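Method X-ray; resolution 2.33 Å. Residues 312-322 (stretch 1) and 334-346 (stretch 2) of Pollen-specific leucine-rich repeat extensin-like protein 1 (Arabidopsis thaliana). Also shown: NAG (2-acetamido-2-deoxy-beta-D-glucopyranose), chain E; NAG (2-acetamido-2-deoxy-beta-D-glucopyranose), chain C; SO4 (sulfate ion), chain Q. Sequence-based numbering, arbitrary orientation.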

# COMPACT_ATOMS: atom_id res chain seq x y z
N THR A 312 -10.62 2.40 -17.40
CA THR A 312 -10.44 3.84 -17.62
C THR A 312 -9.16 4.04 -18.42
O THR A 312 -8.08 3.68 -17.96
CB THR A 312 -10.34 4.56 -16.27
OG1 THR A 312 -11.53 4.35 -15.50
CG2 THR A 312 -10.07 6.07 -16.44
N PHE A 313 -9.28 4.59 -19.62
CA PHE A 313 -8.10 4.83 -20.45
C PHE A 313 -8.11 6.25 -21.00
O PHE A 313 -7.53 6.54 -22.05
CB PHE A 313 -7.98 3.79 -21.58
CG PHE A 313 -9.27 3.56 -22.36
CD1 PHE A 313 -10.30 2.80 -21.83
CD2 PHE A 313 -9.41 4.07 -23.64
CE1 PHE A 313 -11.47 2.57 -22.55
CE2 PHE A 313 -10.56 3.84 -24.39
CZ PHE A 313 -11.60 3.10 -23.84
N SER A 314 -8.76 7.16 -20.27
CA SER A 314 -8.95 8.52 -20.71
C SER A 314 -7.63 9.30 -20.62
O SER A 314 -6.67 8.88 -19.97
CB SER A 314 -10.03 9.17 -19.85
OG SER A 314 -9.56 9.33 -18.54
N TYR A 315 -7.59 10.47 -21.27
CA TYR A 315 -6.41 11.34 -21.29
C TYR A 315 -5.17 10.56 -21.71
O TYR A 315 -4.19 10.43 -20.96
CB TYR A 315 -6.19 12.01 -19.94
CG TYR A 315 -7.32 12.91 -19.63
CD1 TYR A 315 -7.34 14.22 -20.11
CD2 TYR A 315 -8.42 12.45 -18.90
CE1 TYR A 315 -8.41 15.05 -19.86
CE2 TYR A 315 -9.49 13.28 -18.65
CZ TYR A 315 -9.48 14.58 -19.13
OH TYR A 315 -10.54 15.40 -18.88
N ASN A 316 -5.23 10.06 -22.94
CA ASN A 316 -4.10 9.41 -23.61
C ASN A 316 -4.12 9.86 -25.07
O ASN A 316 -4.73 10.88 -25.43
CB ASN A 316 -4.19 7.89 -23.41
CG ASN A 316 -3.74 7.48 -22.01
OD1 ASN A 316 -2.56 7.61 -21.68
ND2 ASN A 316 -4.68 7.04 -21.17
N PHE A 317 -3.46 9.11 -25.95
CA PHE A 317 -3.57 9.40 -27.38
C PHE A 317 -3.98 8.17 -28.18
O PHE A 317 -3.42 7.88 -29.24
CB PHE A 317 -2.26 9.95 -27.94
CG PHE A 317 -1.75 11.17 -27.23
CD1 PHE A 317 -2.00 12.42 -27.73
CD2 PHE A 317 -1.00 11.04 -26.07
CE1 PHE A 317 -1.53 13.54 -27.09
CE2 PHE A 317 -0.52 12.16 -25.43
CZ PHE A 317 -0.79 13.42 -25.94
N PHE A 318 -4.94 7.40 -27.67
CA PHE A 318 -5.46 6.29 -28.45
C PHE A 318 -6.20 6.83 -29.68
O PHE A 318 -6.97 7.80 -29.60
CB PHE A 318 -6.39 5.43 -27.59
CG PHE A 318 -5.69 4.78 -26.40
CD1 PHE A 318 -4.77 3.74 -26.58
CD2 PHE A 318 -5.97 5.19 -25.10
CE1 PHE A 318 -4.14 3.15 -25.48
CE2 PHE A 318 -5.33 4.61 -24.01
CZ PHE A 318 -4.42 3.58 -24.20
N ASN A 319 -5.94 6.23 -30.84
CA ASN A 319 -6.59 6.64 -32.08
C ASN A 319 -7.56 5.59 -32.61
O ASN A 319 -8.13 5.79 -33.68
CB ASN A 319 -5.55 6.99 -33.16
CG ASN A 319 -4.68 5.80 -33.59
OD1 ASN A 319 -4.75 4.71 -33.02
ND2 ASN A 319 -3.87 6.01 -34.62
N GLY A 320 -7.77 4.49 -31.89
CA GLY A 320 -8.78 3.52 -32.24
C GLY A 320 -9.23 2.74 -31.03
O GLY A 320 -8.46 2.55 -30.07
N GLU A 321 -10.48 2.27 -31.05
CA GLU A 321 -10.96 1.40 -30.00
C GLU A 321 -11.96 0.41 -30.57
O GLU A 321 -12.72 0.75 -31.47
CB GLU A 321 -11.60 2.17 -28.84
CG GLU A 321 -12.79 3.04 -29.21
CD GLU A 321 -13.35 3.79 -28.00
OE1 GLU A 321 -12.89 3.53 -26.86
OE2 GLU A 321 -14.24 4.64 -28.18
N ALA A 322 -11.95 -0.80 -30.02
CA ALA A 322 -12.97 -1.78 -30.37
C ALA A 322 -14.35 -1.30 -29.92
O ALA A 322 -14.50 -0.52 -28.98
CB ALA A 322 -12.63 -3.12 -29.72
N GLN A 334 -17.89 -0.71 -17.21
CA GLN A 334 -17.73 0.73 -17.25
C GLN A 334 -16.43 1.06 -17.97
O GLN A 334 -15.36 0.53 -17.62
CB GLN A 334 -17.74 1.31 -15.85
CG GLN A 334 -17.74 2.82 -15.80
CD GLN A 334 -19.00 3.40 -16.43
OE1 GLN A 334 -18.94 4.07 -17.46
NE2 GLN A 334 -20.14 3.14 -15.80
N PHE A 335 -16.51 1.93 -18.97
CA PHE A 335 -15.37 2.40 -19.73
C PHE A 335 -15.31 3.92 -19.67
O PHE A 335 -16.29 4.59 -19.34
CB PHE A 335 -15.44 1.93 -21.18
CG PHE A 335 -15.50 0.44 -21.33
CD1 PHE A 335 -14.37 -0.34 -21.10
CD2 PHE A 335 -16.69 -0.19 -21.68
CE1 PHE A 335 -14.41 -1.72 -21.25
CE2 PHE A 335 -16.74 -1.58 -21.82
CZ PHE A 335 -15.59 -2.35 -21.60
N ASP A 336 -14.14 4.45 -19.97
CA ASP A 336 -13.95 5.90 -19.99
C ASP A 336 -12.86 6.21 -21.00
O ASP A 336 -11.71 5.77 -20.84
CB ASP A 336 -13.60 6.39 -18.59
CG ASP A 336 -13.46 7.90 -18.50
OD1 ASP A 336 -13.50 8.58 -19.54
OD2 ASP A 336 -13.29 8.40 -17.36
N ASP A 337 -13.22 6.95 -22.07
CA ASP A 337 -12.30 7.21 -23.18
C ASP A 337 -12.17 8.70 -23.49
O ASP A 337 -11.72 9.07 -24.58
CB ASP A 337 -12.72 6.44 -24.44
CG ASP A 337 -14.07 6.92 -25.05
OD1 ASP A 337 -14.75 7.84 -24.51
OD2 ASP A 337 -14.44 6.34 -26.11
N THR A 338 -12.55 9.55 -22.54
CA THR A 338 -12.41 11.00 -22.66
C THR A 338 -10.98 11.43 -23.01
O THR A 338 -10.01 10.90 -22.46
CB THR A 338 -12.82 11.64 -21.33
OG1 THR A 338 -14.15 11.22 -20.99
CG2 THR A 338 -12.73 13.16 -21.36
N SER A 339 -10.87 12.41 -23.91
CA SER A 339 -9.61 13.05 -24.23
C SER A 339 -8.60 12.05 -24.77
O SER A 339 -7.48 11.92 -24.27
CB SER A 339 -9.03 13.79 -23.03
OG SER A 339 -7.96 14.62 -23.45
N ASN A 340 -9.02 11.33 -25.80
CA ASN A 340 -8.06 10.58 -26.58
C ASN A 340 -8.04 11.16 -28.00
O ASN A 340 -8.32 12.35 -28.18
CB ASN A 340 -8.42 9.10 -26.55
CG ASN A 340 -7.79 8.37 -25.37
OD1 ASN A 340 -6.58 8.17 -25.31
ND2 ASN A 340 -8.61 8.02 -24.39
N CYS A 341 -7.72 10.33 -28.99
CA CYS A 341 -7.75 10.76 -30.38
C CYS A 341 -8.69 9.90 -31.20
O CYS A 341 -8.29 9.35 -32.22
CB CYS A 341 -6.33 10.66 -30.96
SG CYS A 341 -5.13 11.66 -30.09
N LEU A 342 -9.92 9.73 -30.74
CA LEU A 342 -10.84 8.81 -31.38
C LEU A 342 -11.86 9.57 -32.22
O LEU A 342 -12.51 10.49 -31.72
CB LEU A 342 -11.57 7.95 -30.35
CG LEU A 342 -10.66 7.27 -29.34
CD1 LEU A 342 -11.45 6.94 -28.08
CD2 LEU A 342 -10.04 6.02 -29.96
N GLN A 343 -12.01 9.17 -33.48
CA GLN A 343 -13.08 9.71 -34.31
C GLN A 343 -14.43 9.26 -33.78
O GLN A 343 -14.58 8.17 -33.23
CB GLN A 343 -12.91 9.28 -35.76
CG GLN A 343 -11.69 9.86 -36.48
CD GLN A 343 -10.64 8.81 -36.74
OE1 GLN A 343 -10.92 7.78 -37.35
NE2 GLN A 343 -9.42 9.05 -36.24
N ASN A 344 -15.42 10.14 -33.91
CA ASN A 344 -16.82 9.81 -33.63
C ASN A 344 -17.01 9.40 -32.17
O ASN A 344 -17.69 8.42 -31.85
CB ASN A 344 -17.34 8.72 -34.56
CG ASN A 344 -17.87 9.29 -35.84
OD1 ASN A 344 -17.95 10.51 -36.00
ND2 ASN A 344 -18.26 8.41 -36.77
N ARG A 345 -16.40 10.17 -31.29
CA ARG A 345 -16.55 10.05 -29.85
C ARG A 345 -16.51 11.46 -29.28
O ARG A 345 -15.87 12.34 -29.86
CB ARG A 345 -15.45 9.18 -29.23
CG ARG A 345 -15.49 7.69 -29.62
CD ARG A 345 -16.63 6.98 -28.89
NE ARG A 345 -16.59 7.28 -27.46
CZ ARG A 345 -17.67 7.47 -26.70
NH1 ARG A 345 -18.89 7.40 -27.22
NH2 ARG A 345 -17.52 7.75 -25.42
N PRO A 346 -17.20 11.71 -28.18
CA PRO A 346 -17.18 13.05 -27.60
C PRO A 346 -15.88 13.34 -26.85
O PRO A 346 -15.10 12.45 -26.53
CB PRO A 346 -18.38 13.03 -26.65
CG PRO A 346 -18.55 11.57 -26.30
CD PRO A 346 -18.13 10.80 -27.50
C1 NAG E . -13.80 3.59 -12.21
C2 NAG E . -14.50 4.08 -10.95
C3 NAG E . -14.34 5.59 -10.81
C4 NAG E . -12.87 5.96 -10.79
C5 NAG E . -12.18 5.44 -12.05
C6 NAG E . -10.68 5.58 -11.98
C7 NAG E . -16.35 2.55 -10.41
C8 NAG E . -17.83 2.33 -10.47
N2 NAG E . -15.90 3.70 -10.93
O3 NAG E . -14.94 6.02 -9.59
O4 NAG E . -12.69 7.37 -10.63
O5 NAG E . -12.43 4.04 -12.21
O6 NAG E . -10.13 4.64 -11.07
O7 NAG E . -15.59 1.72 -9.91
C1 NAG C . -11.30 10.98 -10.75
C2 NAG C . -11.21 9.54 -11.26
C3 NAG C . -12.22 8.66 -10.52
C4 NAG C . -12.06 8.82 -9.01
C5 NAG C . -12.03 10.29 -8.60
C6 NAG C . -11.67 10.49 -7.15
C7 NAG C . -10.48 9.18 -13.58
C8 NAG C . -10.89 9.19 -15.03
N2 NAG C . -11.44 9.48 -12.70
O1 NAG C . -10.37 11.78 -11.41
O4 NAG C . -13.16 8.20 -8.36
O5 NAG C . -11.05 11.00 -9.37
O6 NAG C . -11.07 11.77 -6.95
O7 NAG C . -9.33 8.91 -13.23
S SO4 Q . -14.05 11.99 -17.17
O1 SO4 Q . -13.81 13.44 -17.17
O2 SO4 Q . -14.62 11.59 -15.89
O3 SO4 Q . -15.00 11.64 -18.23
O4 SO4 Q . -12.78 11.29 -17.37
O HOH W 1 -10.70 6.27 -33.97

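The apolar part of the contact is built largely from side chains such as Phe313 and Leu342, which start sideways and end nearer the other stretch. The Phe313 CA-to-CB bond points sideways, but with chi1 at 48° (p) the end of the ring comes nearer stretch 2: CE2 lies 3.4 Å from Asp337 CB and CE1 lies 4.2 Å from Phe335 CB. One face of this ring is covered by Asp336 O and Asp337 CA, so this buried phenylalanine packs against backbone as well as side-chain atoms. Farther along, Leu342 (chi1 m, chi2 t) also starts sideways and ends close, its CD2 reaching 3.3 Å from Gly320 N and 4.4 Å from Phe318 CB. Cys341 points toward stretch 1; its SG is 4.0 Å from Phe317 CB and 5.3 Å from the centroid of the Phe317 ring, 76° off the normal, which places the sulfur at the ring edge. The cysteine is also bonded covalently elsewhere in the structure.

Backbone hydrogen bonds run along the length of the contact. Thr312 and Asp336 form a parallel bridge (CA to CA, 4.7 Å), and Phe313 N donates to Asp336 O at 3.0 Å and 165°. Beyond it, Tyr315 N donates to Thr338 O (2.7 Å, 165°), Asn316 N to Ser339 O (3.2 Å, 136°) and Cys341 N to Phe318 O (2.7 Å, 141°). Three CA-H...O contacts accompany these bonds: Asn340 CA to Asn316 O at 3.5 Å, Asn319 CA to Cys341 O at 3.2 Å and, with a poorer angle of 128° at H, Tyr315 CA to Ser339 O at 3.2 Å.

Asn340 suits its buried place because its amide both donates and accepts. ND2 donates to Phe313 O (3.0 Å, 175°) and, weakly, to Asp337 O within its own stretch (3.3 Å), while OD1 accepts from Phe318 N (3.0 Å, 160°). One side chain thus satisfies backbone groups five residues apart on stretch 1. Asn316 supports the same turn from within stretch 1, its ND2 donating to Phe313 O at 3.0 Å.

Toward the solvent, Tyr315 points away at CB, yet its ring lies against stretch 2: Ser339 CB sits 3.7 Å from the ring centroid, 26° off the normal, a CH-pi contact over the face. The small serine, pointing toward stretch 1, brings its methylene close to the ring.

The polar edge gathers charge. Arg345 NE and NH2 bind Asp337 OD2 and OD1 at 2.7 and 2.9 Å in a salt bridge within stretch 2, and Glu321 OE2 joins from stretch 1 through a long salt bridge to Arg345 NE (3.6 Å). Glu321 OE2 and Asp337 OD2 are only 2.7 Å apart, so one acid probably carries a proton. At the other end, a sulfate, probably from the crystallisation liquor, places O4 2.9 Å from Asp336 OD2. A water accepts from Gln343 N (3.2 Å) and donates to Asn319 O (2.6 Å), linking the stretches. In all, 844 Å² is buried, both sides summed.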